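Local structure of thioesterase superfamily (Jannaschia sp., 2OAF) at the interface of chains A and B and the interface of chains A and C. The protein probably hydrolyses acyl-CoA thioesters as a hotdog-fold thioesterase of the 4-hydroxybenzoyl-CoA thioesterase type. Numbering follows the deposited sequence. Chains: chain A/B/C, Thioesterase superfamily.

Contact 1: the interface of chains A and B. Residues chain A 19, 48, 52; chain B 22, 24.
A:Asp48 and B:Thr24 lie side by side with their tips pointing opposite ways, carboxylate against methyl, at the A–B interface. The aspartate CG lies anti to the backbone N (chi1 173°), which sends the group away from the helix towards chain B. Beyond CB, CG packs against the B:Thr24 CG2 methyl at 3.9 Å. The branch ending in OD1 comes nearer, 3.5 Å from the same CG2, while OD2 stays 4.2 Å from B:Thr24 CB. OD1 also lies 2.8 Å from the oxygen of water 1, and A:Ser52 OG reaches that water at 2.7 Å. From the other chain, B:Arg22 NH1 approaches the water oxygen at 3.2 Å in the plane of its guanidinium group, nearly straight (169° at H). The water thus spans the 5.9 Å between A:Asp48 OD1 and B:Arg22 NH1, a separation at which the opposite charges may still attract. Lower on the arginine, as modelled, CD lies beside A:His19 CE1, with the imidazole and guanidinium planes 79° apart. This arginine is poorly ordered, and all its contacts are correspondingly less certain. With an alanine at A:Asp48, water 1 would probably lose its carboxylate partner and a gap would open beside the B:Thr24 methyl. In the fold, A:Asp48 and A:Ser52 lie one turn apart on helix 39-54, A:His19 belongs to strand 17-21, and the chain B residues come from the loop after its equivalent strand.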
# COMPACT_ATOMS: atom_id res chain seq x y z
N HIS A 19 9.92 -9.57 14.60
CA HIS A 19 8.90 -8.56 14.48
C HIS A 19 7.61 -9.21 14.00
O HIS A 19 7.60 -9.86 12.94
CB HIS A 19 9.32 -7.45 13.49
CG HIS A 19 8.24 -6.47 13.19
ND1 HIS A 19 7.79 -5.55 14.11
CD2 HIS A 19 7.51 -6.26 12.06
CE1 HIS A 19 6.81 -4.84 13.57
NE2 HIS A 19 6.63 -5.24 12.33
N ASP A 48 13.05 -2.25 9.76
CA ASP A 48 12.86 -0.99 10.49
C ASP A 48 12.66 -1.26 11.98
O ASP A 48 13.23 -0.56 12.80
CB ASP A 48 11.68 -0.18 9.93
CG ASP A 48 11.36 1.06 10.79
OD1 ASP A 48 10.67 0.91 11.83
OD2 ASP A 48 11.80 2.17 10.40
N SER A 52 14.80 -0.04 15.31
CA SER A 52 14.16 0.47 16.53
C SER A 52 14.65 -0.25 17.79
O SER A 52 14.93 0.37 18.83
CB SER A 52 12.65 0.35 16.42
OG SER A 52 12.15 1.37 15.58
N ARG B 22 2.18 -0.10 14.09
CA ARG B 22 3.53 0.43 14.03
C ARG B 22 3.70 1.23 12.73
O ARG B 22 3.56 0.70 11.62
CB ARG B 22 4.58 -0.67 14.17
CG ARG B 22 5.98 -0.10 14.45
CD ARG B 22 6.95 -1.17 14.86
NE ARG B 22 6.73 -1.61 16.24
CZ ARG B 22 7.55 -1.39 17.26
NH1 ARG B 22 8.69 -0.72 17.10
NH2 ARG B 22 7.23 -1.85 18.47
N THR B 24 5.93 3.44 10.18
CA THR B 24 7.31 3.51 9.82
C THR B 24 7.61 4.55 8.76
O THR B 24 6.72 5.20 8.18
CB THR B 24 7.79 2.16 9.30
OG1 THR B 24 7.14 1.88 8.07
CG2 THR B 24 7.54 1.03 10.31
O HOH W 1 9.79 0.57 14.43

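Contact 2: the interface of chains A and C. Residues chain A 40, 76-78; chain C 40, 76-78, 80.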
# COMPACT_ATOMS: atom_id res chain seq x y z
N PRO A 40 7.41 -7.69 0.37
CA PRO A 40 8.61 -6.90 0.62
C PRO A 40 8.38 -5.80 1.62
O PRO A 40 9.26 -5.53 2.44
CB PRO A 40 8.95 -6.32 -0.76
CG PRO A 40 8.42 -7.28 -1.68
CD PRO A 40 7.11 -7.72 -1.07
N LEU A 76 17.30 -6.53 -3.16
CA LEU A 76 16.51 -7.44 -2.36
C LEU A 76 16.21 -8.70 -3.15
O LEU A 76 16.12 -8.69 -4.40
CB LEU A 76 15.22 -6.78 -1.87
CG LEU A 76 14.10 -6.37 -2.79
CD1 LEU A 76 13.16 -7.52 -3.20
CD2 LEU A 76 13.25 -5.26 -2.09
N GLU A 77 16.12 -9.80 -2.43
CA GLU A 77 15.71 -11.06 -3.04
C GLU A 77 14.88 -11.86 -2.04
O GLU A 77 15.14 -11.83 -0.84
CB GLU A 77 16.92 -11.84 -3.53
CG GLU A 77 17.87 -12.22 -2.46
CD GLU A 77 18.90 -13.25 -2.93
OE1 GLU A 77 18.51 -14.25 -3.56
OE2 GLU A 77 20.09 -13.06 -2.63
N MSE A 78 13.84 -12.52 -2.53
CA MSE A 78 12.92 -13.27 -1.69
C MSE A 78 12.49 -14.54 -2.40
O MSE A 78 12.24 -14.53 -3.60
CB MSE A 78 11.67 -12.45 -1.39
CG MSE A 78 11.95 -11.08 -0.75
SE MSE A 78 10.34 -10.17 -0.21
CE MSE A 78 9.87 -11.25 1.24
N PRO C 40 8.39 -2.99 -5.80
CA PRO C 40 7.88 -4.30 -6.28
C PRO C 40 6.46 -4.20 -6.83
O PRO C 40 6.11 -4.86 -7.79
CB PRO C 40 7.91 -5.15 -5.01
CG PRO C 40 9.04 -4.52 -4.16
CD PRO C 40 8.83 -3.05 -4.39
N LEU C 76 11.35 -13.42 -6.27
CA LEU C 76 11.63 -12.12 -6.90
C LEU C 76 13.01 -11.59 -6.46
O LEU C 76 13.48 -11.85 -5.33
CB LEU C 76 10.53 -11.14 -6.60
CG LEU C 76 10.30 -10.52 -5.24
CD1 LEU C 76 11.25 -9.41 -4.99
CD2 LEU C 76 8.87 -9.95 -5.21
N GLU C 77 13.67 -10.89 -7.37
CA GLU C 77 14.92 -10.22 -7.02
C GLU C 77 14.98 -8.93 -7.77
O GLU C 77 14.52 -8.85 -8.95
CB GLU C 77 16.16 -11.07 -7.30
CG GLU C 77 16.35 -11.47 -8.73
CD GLU C 77 17.73 -12.10 -9.01
OE1 GLU C 77 18.78 -11.48 -8.69
OE2 GLU C 77 17.74 -13.22 -9.57
N MSE C 78 15.49 -7.90 -7.08
CA MSE C 78 15.57 -6.54 -7.65
C MSE C 78 16.87 -5.91 -7.23
O MSE C 78 17.27 -6.05 -6.08
CB MSE C 78 14.41 -5.68 -7.17
CG MSE C 78 13.04 -6.29 -7.47
SE MSE C 78 11.57 -5.15 -7.05
CE MSE C 78 11.84 -3.76 -8.36
N PHE C 80 18.49 -2.07 -7.18
CA PHE C 80 18.08 -0.66 -7.23
C PHE C 80 19.33 0.20 -7.54
O PHE C 80 20.26 0.24 -6.73
CB PHE C 80 17.45 -0.27 -5.92
CG PHE C 80 16.35 -1.21 -5.49
CD1 PHE C 80 15.14 -1.19 -6.12
CD2 PHE C 80 16.56 -2.11 -4.48
CE1 PHE C 80 14.15 -2.09 -5.77
CE2 PHE C 80 15.56 -2.97 -4.09
CZ PHE C 80 14.36 -2.96 -4.75
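A:Leu76 and C:Met78 pair backbone to backbone in an antiparallel beta bridge between hotdog-fold thioesterase subunits. In the deposited assembly strand 73-80 of each chain meets its copy across a two-fold centred on the pairing of A:Glu77 with C:Glu77; the structure alone does not show whether this pairing persists in solution. A:Leu76 N donates to C:Met78 O at 3.0 Å, and A:Leu76 O accepts from C:Met78 N at 2.9 Å. The same pair of bonds recurs between A:Met78 and C:Leu76, both methionines being selenomethionine. All four are fairly straight, 161° to 166° at H.

Packing is dense on the helix-facing side of this ladder. The A:Leu76 and C:Leu76 side chains meet through their CD1 methyls at 3.2 Å, a close approach that may partly reflect the model. In A:Leu76, the chi1 of 68° turns the isobutyl group so that its CD2 branch reaches the edge of the C:Phe80 ring, in its plane, 3.7 Å from CZ. Farther along this side, the rings of A:Pro40 and C:Pro40 lie alongside each other, head to tail, CG to CG at 3.8 Å.

On the opposite side of the strands the contact is sparse. A:Glu77 and C:Glu77 approach through CB at 3.9 Å, then their chains extend away, each burying little surface against the partner. Their OE1 atoms remain 5.8 Å apart, where like charges, if both are ionised, would probably disfavour closer approach.

Contact 3: the interface of chains A and B. Residues chain A 25, 28, 32, 85-87; chain B 48, 58, 61.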
# COMPACT_ATOMS: atom_id res chain seq x y z
N TRP A 25 -7.27 -9.37 5.77
CA TRP A 25 -8.10 -9.43 4.59
C TRP A 25 -7.62 -8.54 3.48
O TRP A 25 -7.47 -9.02 2.35
CB TRP A 25 -9.53 -9.08 4.99
CG TRP A 25 -10.50 -8.92 3.92
CD1 TRP A 25 -10.96 -7.73 3.42
CD2 TRP A 25 -11.24 -9.94 3.25
NE1 TRP A 25 -11.91 -7.96 2.46
CE2 TRP A 25 -12.11 -9.30 2.35
CE3 TRP A 25 -11.26 -11.33 3.33
CZ2 TRP A 25 -12.98 -10.01 1.53
CZ3 TRP A 25 -12.09 -12.02 2.51
CH2 TRP A 25 -12.96 -11.36 1.63
N CYS A 28 -4.71 -9.37 1.22
CA CYS A 28 -4.89 -10.59 0.40
C CYS A 28 -5.53 -10.33 -0.96
O CYS A 28 -6.39 -9.46 -1.10
CB CYS A 28 -5.73 -11.63 1.15
SG CYS A 28 -5.02 -12.22 2.72
N LYS A 32 -6.88 -15.54 -2.12
CA LYS A 32 -7.06 -15.76 -0.70
C LYS A 32 -5.74 -15.89 0.07
O LYS A 32 -5.68 -16.46 1.17
CB LYS A 32 -7.96 -16.96 -0.46
CG LYS A 32 -9.30 -16.85 -1.17
CD LYS A 32 -10.14 -18.09 -0.94
CE LYS A 32 -11.57 -17.90 -1.43
NZ LYS A 32 -11.77 -18.17 -2.88
N THR A 85 -1.18 -15.94 5.12
CA THR A 85 -2.59 -15.65 5.30
C THR A 85 -2.87 -14.98 6.65
O THR A 85 -2.02 -14.98 7.56
CB THR A 85 -3.46 -16.94 5.20
OG1 THR A 85 -3.34 -17.67 6.43
CG2 THR A 85 -3.10 -17.83 4.03
N PRO A 86 -4.08 -14.42 6.81
CA PRO A 86 -4.48 -13.85 8.08
C PRO A 86 -4.74 -14.84 9.21
O PRO A 86 -5.08 -14.42 10.31
CB PRO A 86 -5.75 -13.07 7.74
CG PRO A 86 -5.77 -12.95 6.25
CD PRO A 86 -5.07 -14.16 5.74
N ARG A 87 -4.56 -16.12 8.95
CA ARG A 87 -4.84 -17.14 9.95
C ARG A 87 -3.87 -17.20 11.10
O ARG A 87 -4.21 -17.75 12.13
CB ARG A 87 -4.93 -18.53 9.31
CG ARG A 87 -6.03 -18.59 8.27
CD ARG A 87 -6.66 -19.93 8.23
NE ARG A 87 -7.70 -20.06 7.21
CZ ARG A 87 -9.00 -19.88 7.41
NH1 ARG A 87 -9.47 -19.47 8.57
NH2 ARG A 87 -9.84 -20.08 6.40
N ASP B 48 -10.59 -4.78 11.65
CA ASP B 48 -10.33 -6.21 11.44
C ASP B 48 -9.82 -6.84 12.73
O ASP B 48 -10.25 -7.94 13.08
CB ASP B 48 -9.35 -6.46 10.29
CG ASP B 48 -8.95 -7.94 10.17
OD1 ASP B 48 -8.05 -8.38 10.93
OD2 ASP B 48 -9.53 -8.64 9.31
N GLY B 58 -8.41 -14.31 12.75
CA GLY B 58 -8.50 -14.18 11.32
C GLY B 58 -9.41 -13.06 10.87
O GLY B 58 -9.56 -12.86 9.65
N TYR B 61 -11.17 -12.08 7.22
CA TYR B 61 -10.88 -13.26 6.42
C TYR B 61 -11.64 -14.46 6.94
O TYR B 61 -12.29 -15.19 6.19
CB TYR B 61 -9.37 -13.48 6.45
CG TYR B 61 -8.80 -14.53 5.57
CD1 TYR B 61 -8.65 -15.84 6.02
CD2 TYR B 61 -8.29 -14.22 4.32
CE1 TYR B 61 -8.05 -16.81 5.22
CE2 TYR B 61 -7.71 -15.18 3.51
CZ TYR B 61 -7.58 -16.46 3.97
OH TYR B 61 -7.00 -17.37 3.16
O HOH W 2 -8.51 -10.63 8.23
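The WGDCDP segment typical of 4-hydroxybenzoyl-CoA thioesterase relatives, with A:Trp25 and A:Cys28, and the loop of A:Thr85 to A:Arg87 together receive B:Tyr61 from helix 59-65. A:Pro86 covers one ring face, its CD over the middle of the phenol ring, 3.5 Å from the centroid, as a CH-pi contact. At the tip, B:Tyr61 OH donates to A:Lys32 O at 2.6 Å; the donor lies in the carbonyl plane with a C=O...donor angle of 146°, which is likely to limit how far the ring can enter. A:Arg87 meets one ring edge: B:Tyr61 CE1 stands 3.6 Å above the guanidinium plane, towards its rim, with the two planes 79° apart. On the same side as the proline but outside the ring's rim, A:Cys28 SG lies 4.1 Å from CE2. Placing CG anti to the backbone N (chi1 -173°) turns the tyrosine out of its helix into this site, while A:Trp25 CE3 packs on its CA at 3.7 Å. At the helix start, water 2 bridges A:Trp25 N at 3.0 Å with B:Asp48 OD2, B:Gly58 O and B:Tyr61 N. The site plugs a side chain of one subunit into the other and is likely to steady the loop that, in this family, bears the catalytic aspartate just after the cysteine.

Contacts 1 and 3 are separate patches of one two-fold A–B interface, their C-alpha centres about 21 Å apart, whereas contact 2 joins A to C, about 19 Å from contact 1 and 24 Å from contact 3. Helix 39-54 serves all three, with A:Pro40 and C:Pro40 near its start in contact 2, A:Asp48 in contact 1 and B:Asp48 in contact 3. By symmetry each copy of this aspartate would use OD1 for the water of contact 1 and OD2 for that of contact 3. The A–B pairing fits a hotdog dimer, and contact 2 would link such dimers into the deposited tetramer.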